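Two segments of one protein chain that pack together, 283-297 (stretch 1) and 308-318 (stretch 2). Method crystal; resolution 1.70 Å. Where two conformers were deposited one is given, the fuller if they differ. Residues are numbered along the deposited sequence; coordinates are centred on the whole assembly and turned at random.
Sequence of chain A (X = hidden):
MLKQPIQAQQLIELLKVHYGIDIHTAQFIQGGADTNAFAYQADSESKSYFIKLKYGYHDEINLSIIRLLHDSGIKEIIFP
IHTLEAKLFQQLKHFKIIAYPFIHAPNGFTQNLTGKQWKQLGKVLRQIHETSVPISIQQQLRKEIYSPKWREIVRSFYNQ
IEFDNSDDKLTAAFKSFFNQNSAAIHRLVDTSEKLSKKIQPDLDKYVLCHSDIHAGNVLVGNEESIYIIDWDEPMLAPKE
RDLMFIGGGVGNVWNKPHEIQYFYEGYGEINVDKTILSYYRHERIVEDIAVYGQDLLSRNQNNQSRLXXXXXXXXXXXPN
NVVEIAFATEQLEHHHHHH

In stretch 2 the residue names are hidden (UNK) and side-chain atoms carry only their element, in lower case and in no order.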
# COMPACT_ATOMS: atom_id res chain seq x y z
N GLU A 283 1.61 6.45 -14.07
CA GLU A 283 0.43 5.59 -13.94
C GLU A 283 -0.18 5.58 -12.55
O GLU A 283 -1.40 5.51 -12.40
CB GLU A 283 0.78 4.16 -14.38
CG GLU A 283 -0.31 3.13 -14.16
CD GLU A 283 -1.60 3.36 -14.95
OE1 GLU A 283 -1.58 4.08 -15.98
OE2 GLU A 283 -2.63 2.79 -14.55
N ARG A 284 0.65 5.63 -11.50
CA ARG A 284 0.06 5.64 -10.16
C ARG A 284 -0.77 6.92 -9.98
O ARG A 284 -1.81 6.88 -9.32
CB ARG A 284 1.14 5.59 -9.09
CG ARG A 284 0.56 5.29 -7.70
CD ARG A 284 1.69 5.18 -6.66
NE ARG A 284 1.14 4.86 -5.34
CZ ARG A 284 0.67 5.76 -4.49
NH1 ARG A 284 0.69 7.06 -4.80
NH2 ARG A 284 0.15 5.36 -3.33
N ILE A 285 -0.31 8.03 -10.56
CA ILE A 285 -1.08 9.29 -10.43
C ILE A 285 -2.38 9.17 -11.24
O ILE A 285 -3.45 9.61 -10.79
CB ILE A 285 -0.24 10.51 -10.90
CG1 ILE A 285 1.01 10.61 -10.02
CG2 ILE A 285 -1.05 11.80 -10.79
CD1 ILE A 285 2.05 11.60 -10.50
N VAL A 286 -2.29 8.57 -12.42
CA VAL A 286 -3.48 8.35 -13.23
C VAL A 286 -4.52 7.55 -12.46
O VAL A 286 -5.72 7.87 -12.51
CB VAL A 286 -3.13 7.61 -14.54
CG1 VAL A 286 -4.41 7.15 -15.25
CG2 VAL A 286 -2.31 8.52 -15.43
N GLU A 287 -4.06 6.52 -11.74
CA GLU A 287 -4.92 5.66 -10.93
C GLU A 287 -5.65 6.49 -9.86
O GLU A 287 -6.85 6.33 -9.65
CB GLU A 287 -4.07 4.55 -10.26
CG GLU A 287 -4.01 3.25 -11.06
CD GLU A 287 -2.77 2.39 -10.77
OE1 GLU A 287 -2.41 2.24 -9.58
OE2 GLU A 287 -2.18 1.86 -11.74
N ASP A 288 -4.92 7.38 -9.20
CA ASP A 288 -5.49 8.25 -8.17
C ASP A 288 -6.42 9.32 -8.79
O ASP A 288 -7.43 9.69 -8.19
CB ASP A 288 -4.40 8.98 -7.37
CG ASP A 288 -3.80 8.11 -6.26
OD1 ASP A 288 -4.39 7.08 -5.91
OD2 ASP A 288 -2.74 8.49 -5.73
N ILE A 289 -6.10 9.82 -9.98
CA ILE A 289 -6.98 10.83 -10.57
C ILE A 289 -8.31 10.15 -10.87
O ILE A 289 -9.39 10.73 -10.72
CB ILE A 289 -6.36 11.43 -11.89
CG1 ILE A 289 -5.20 12.37 -11.54
CG2 ILE A 289 -7.40 12.23 -12.67
CD1 ILE A 289 -4.37 12.84 -12.72
N ALA A 290 -8.24 8.89 -11.30
CA ALA A 290 -9.45 8.16 -11.62
C ALA A 290 -10.31 7.92 -10.39
O ALA A 290 -11.52 8.12 -10.42
CB ALA A 290 -9.08 6.81 -12.29
N VAL A 291 -9.68 7.48 -9.30
CA VAL A 291 -10.38 7.18 -8.06
C VAL A 291 -10.91 8.41 -7.35
O VAL A 291 -12.12 8.50 -7.06
CB VAL A 291 -9.46 6.35 -7.11
CG1 VAL A 291 -10.09 6.24 -5.75
CG2 VAL A 291 -9.22 4.94 -7.70
N TYR A 292 -10.04 9.38 -7.08
CA TYR A 292 -10.49 10.58 -6.38
C TYR A 292 -11.29 11.49 -7.31
O TYR A 292 -12.24 12.15 -6.88
CB TYR A 292 -9.30 11.28 -5.73
CG TYR A 292 -8.63 10.37 -4.70
CD1 TYR A 292 -7.67 9.44 -5.08
CD2 TYR A 292 -9.00 10.43 -3.37
CE1 TYR A 292 -7.09 8.58 -4.15
CE2 TYR A 292 -8.43 9.57 -2.42
CZ TYR A 292 -7.48 8.65 -2.82
OH TYR A 292 -6.91 7.81 -1.90
N GLY A 293 -10.94 11.51 -8.59
CA GLY A 293 -11.72 12.32 -9.51
C GLY A 293 -13.16 11.82 -9.59
O GLY A 293 -14.13 12.62 -9.61
N GLN A 294 -13.35 10.50 -9.63
CA GLN A 294 -14.71 9.97 -9.70
C GLN A 294 -15.49 10.33 -8.42
O GLN A 294 -16.71 10.58 -8.47
CB GLN A 294 -14.71 8.45 -9.87
CG GLN A 294 -16.11 7.90 -10.15
CD GLN A 294 -16.71 8.45 -11.44
OE1 GLN A 294 -17.65 9.25 -11.42
NE2 GLN A 294 -16.14 8.05 -12.57
N ASP A 295 -14.80 10.34 -7.28
CA ASP A 295 -15.46 10.69 -6.02
C ASP A 295 -15.96 12.13 -6.06
O ASP A 295 -16.94 12.47 -5.38
CB ASP A 295 -14.49 10.50 -4.84
CG ASP A 295 -15.21 10.40 -3.51
OD1 ASP A 295 -16.30 9.77 -3.45
OD2 ASP A 295 -14.68 10.94 -2.52
N LEU A 296 -15.30 12.99 -6.84
CA LEU A 296 -15.73 14.38 -6.95
C LEU A 296 -16.81 14.58 -8.02
O LEU A 296 -17.65 15.47 -7.88
CB LEU A 296 -14.55 15.32 -7.24
CG LEU A 296 -13.79 15.91 -6.04
CD1 LEU A 296 -14.73 16.81 -5.19
CD2 LEU A 296 -13.21 14.78 -5.22
N LEU A 297 -16.79 13.78 -9.08
CA LEU A 297 -17.81 13.90 -10.13
C LEU A 297 -19.10 13.23 -9.68
O LEU A 297 -20.17 13.51 -10.24
CB LEU A 297 -17.32 13.24 -11.42
CG LEU A 297 -16.14 13.96 -12.08
CD1 LEU A 297 -15.56 13.09 -13.21
CD2 LEU A 297 -16.61 15.28 -12.66
N UNK A 308 -12.18 15.69 1.39
CA UNK A 308 -10.84 15.11 1.65
C UNK A 308 -10.23 14.61 0.34
O UNK A 308 -9.03 14.81 0.09
c UNK A 308 -10.92 13.97 2.66
o UNK A 308 -10.91 13.56 6.20
c UNK A 308 -11.38 13.30 5.07
c UNK A 308 -11.40 14.41 4.04
o UNK A 308 -11.85 12.17 4.78
N UNK A 309 -11.05 13.97 -0.48
CA UNK A 309 -10.58 13.47 -1.79
C UNK A 309 -10.07 14.65 -2.62
O UNK A 309 -9.04 14.55 -3.27
o UNK A 309 -12.14 11.62 -1.87
c UNK A 309 -11.70 12.78 -2.55
N UNK A 310 -10.79 15.78 -2.57
CA UNK A 310 -10.42 16.96 -3.35
C UNK A 310 -9.07 17.52 -2.89
O UNK A 310 -8.23 17.86 -3.71
c UNK A 310 -11.96 21.51 -4.72
c UNK A 310 -11.55 18.01 -3.24
c UNK A 310 -11.30 21.39 -5.93
c UNK A 310 -12.01 20.41 -3.84
c UNK A 310 -10.70 20.18 -6.27
c UNK A 310 -10.75 19.09 -5.39
c UNK A 310 -11.41 19.20 -4.17
N UNK A 311 -8.84 17.59 -1.58
CA UNK A 311 -7.58 18.07 -1.05
C UNK A 311 -6.45 17.13 -1.50
O UNK A 311 -5.38 17.58 -1.92
c UNK A 311 -8.60 19.51 2.43
n UNK A 311 -9.45 21.00 4.26
c UNK A 311 -8.67 19.22 0.93
c UNK A 311 -9.59 20.60 2.81
c UNK A 311 -7.66 18.16 0.48
N UNK A 312 -6.71 15.82 -1.44
CA UNK A 312 -5.70 14.85 -1.85
C UNK A 312 -5.38 15.04 -3.33
O UNK A 312 -4.21 15.10 -3.73
c UNK A 312 -2.92 11.43 -1.90
c UNK A 312 -6.18 13.42 -1.64
c UNK A 312 -5.42 11.51 -3.11
c UNK A 312 -3.89 12.36 -1.48
c UNK A 312 -3.22 10.56 -2.94
c UNK A 312 -5.15 12.41 -2.08
o UNK A 312 -2.29 9.62 -3.34
c UNK A 312 -4.46 10.59 -3.55
N UNK A 313 -6.42 15.14 -4.13
CA UNK A 313 -6.27 15.34 -5.57
C UNK A 313 -5.43 16.60 -5.85
O UNK A 313 -4.50 16.57 -6.68
c UNK A 313 -7.16 16.48 -9.84
c UNK A 313 -7.66 15.43 -7.71
c UNK A 313 -8.15 14.31 -8.39
c UNK A 313 -7.65 15.37 -10.51
c UNK A 313 -7.66 15.47 -6.20
c UNK A 313 -8.15 14.28 -9.79
c UNK A 313 -7.17 16.50 -8.43
N UNK A 314 -5.71 17.70 -5.15
CA UNK A 314 -4.95 18.92 -5.43
C UNK A 314 -3.50 18.88 -4.98
O UNK A 314 -2.62 19.44 -5.65
n UNK A 314 -8.84 23.02 -3.44
c UNK A 314 -7.58 21.75 -5.13
c UNK A 314 -5.65 20.13 -4.82
c UNK A 314 -8.17 21.71 -3.74
c UNK A 314 -6.96 20.42 -5.53
N UNK A 315 -3.26 18.23 -3.85
CA UNK A 315 -1.92 18.13 -3.32
C UNK A 315 -0.97 17.47 -4.30
O UNK A 315 0.23 17.76 -4.27
o UNK A 315 -2.38 18.06 1.50
c UNK A 315 -2.47 18.15 -0.86
o UNK A 315 -2.20 16.15 0.40
c UNK A 315 -2.34 17.40 0.45
c UNK A 315 -1.92 17.35 -2.02
N UNK A 316 -1.49 16.58 -5.14
CA UNK A 316 -0.61 15.89 -6.11
C UNK A 316 0.07 16.87 -7.04
O UNK A 316 1.14 16.57 -7.60
c UNK A 316 -2.13 13.82 -6.13
c UNK A 316 -3.83 13.45 -8.39
s UNK A 316 -2.93 12.50 -7.08
c UNK A 316 -1.42 14.89 -6.96
N UNK A 317 -0.55 18.03 -7.22
CA UNK A 317 -0.00 19.06 -8.10
C UNK A 317 0.83 20.13 -7.40
O UNK A 317 1.26 21.11 -8.03
c UNK A 317 -1.58 18.59 -11.11
c UNK A 317 -3.23 16.84 -11.34
c UNK A 317 -2.91 17.95 -9.20
c UNK A 317 -2.24 17.64 -11.90
c UNK A 317 -1.91 18.75 -9.75
c UNK A 317 -1.15 19.72 -8.89
c UNK A 317 -3.57 17.00 -9.98
N UNK A 318 1.08 19.97 -6.11
CA UNK A 318 1.87 20.95 -5.37
C UNK A 318 3.37 20.87 -5.69
O UNK A 318 3.86 19.88 -6.22
o UNK A 318 -0.08 20.99 -2.26
o UNK A 318 -0.21 22.26 -4.04
c UNK A 318 0.37 21.38 -3.36
c UNK A 318 1.68 20.80 -3.86
O HOH W 1 0.14 10.32 -4.07
O HOH W 2 -0.85 7.71 -1.46

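Position 308 has five side-chain atoms: three carbons in a row, the third carrying two oxygens. It touches nothing on stretch 1. This is Glu308, exposed at the start of the segment.

Position 309 has one carbon and one oxygen. The oxygen lies 2.7 Å from Asp295 OD2, and the CB of 309 packs 3.7 Å from both Tyr292 CD2 and Leu296 CD2. This is Ser309. Its OG donates a hydrogen bond to Asp295 OD2. The small side chain fits where the backbones come close, with CA of Ser309 5.4 Å from CA of Tyr292.

Position 310 has one carbon and a ring of six carbons, with no heteroatom. Its CB is 3.9 Å from Leu296 CD1. This is Phe310.

Position 311 has four carbons in a row ending in nitrogen, and reaches no atom of stretch 1. It is Lys311.

Position 312 has one carbon and a six-carbon ring bearing one oxygen. The oxygen is 2.7 Å from Asp288 OD2, and a ring carbon is 3.4 Å from Tyr292 CE1. This is Tyr312. Its OH donates a hydrogen bond to Asp288 OD2. Its ring edge points at the face of Tyr292, with planes at 54°. Two waters donate to the same OH and accept from Arg284, one of them weakly.

Position 313 again has one carbon and a plain six-carbon ring. One ring carbon is 3.6 Å from Ile289 CG2. This is Phe313. Tyr292 CB and Gly293 N lie at its ring edge, and Gly293 brings no side chain to the contact.

Position 314 has four carbons in a row ending in nitrogen, and 315 has three carbons, the third carrying two oxygens. Neither touches stretch 1. They are Lys314 and Glu315.

Position 316 is an unbranched chain of two carbons, a sulfur and a carbon. The last carbon is 3.6 Å from Ile289 CG1, and the sulfur is 3.8 Å from Asp288 CB. This is Met316. Its CE also meets Ile285 CG2 at 4.0 Å.

Position 317 has one carbon and a six-carbon ring, whose tip is 4.4 Å from Ile289 CD1. It is Phe317.

Position 318 has two carbons, the second carrying two oxygens, and makes no contact with stretch 1. It is Asp318, closing a type I turn from Glu315.

The helices run roughly antiparallel, at 141°. The two stretches bury 601 Å² between them, both sides summed. Ile285, Ile289 and Leu296 give apolar packing against Met316, Phe313 and Phe310. Two hydrogen bonds to Asp288 and Asp295 add polar links.

Stretch 2, residues 308-318: ESFKYFKEMFD
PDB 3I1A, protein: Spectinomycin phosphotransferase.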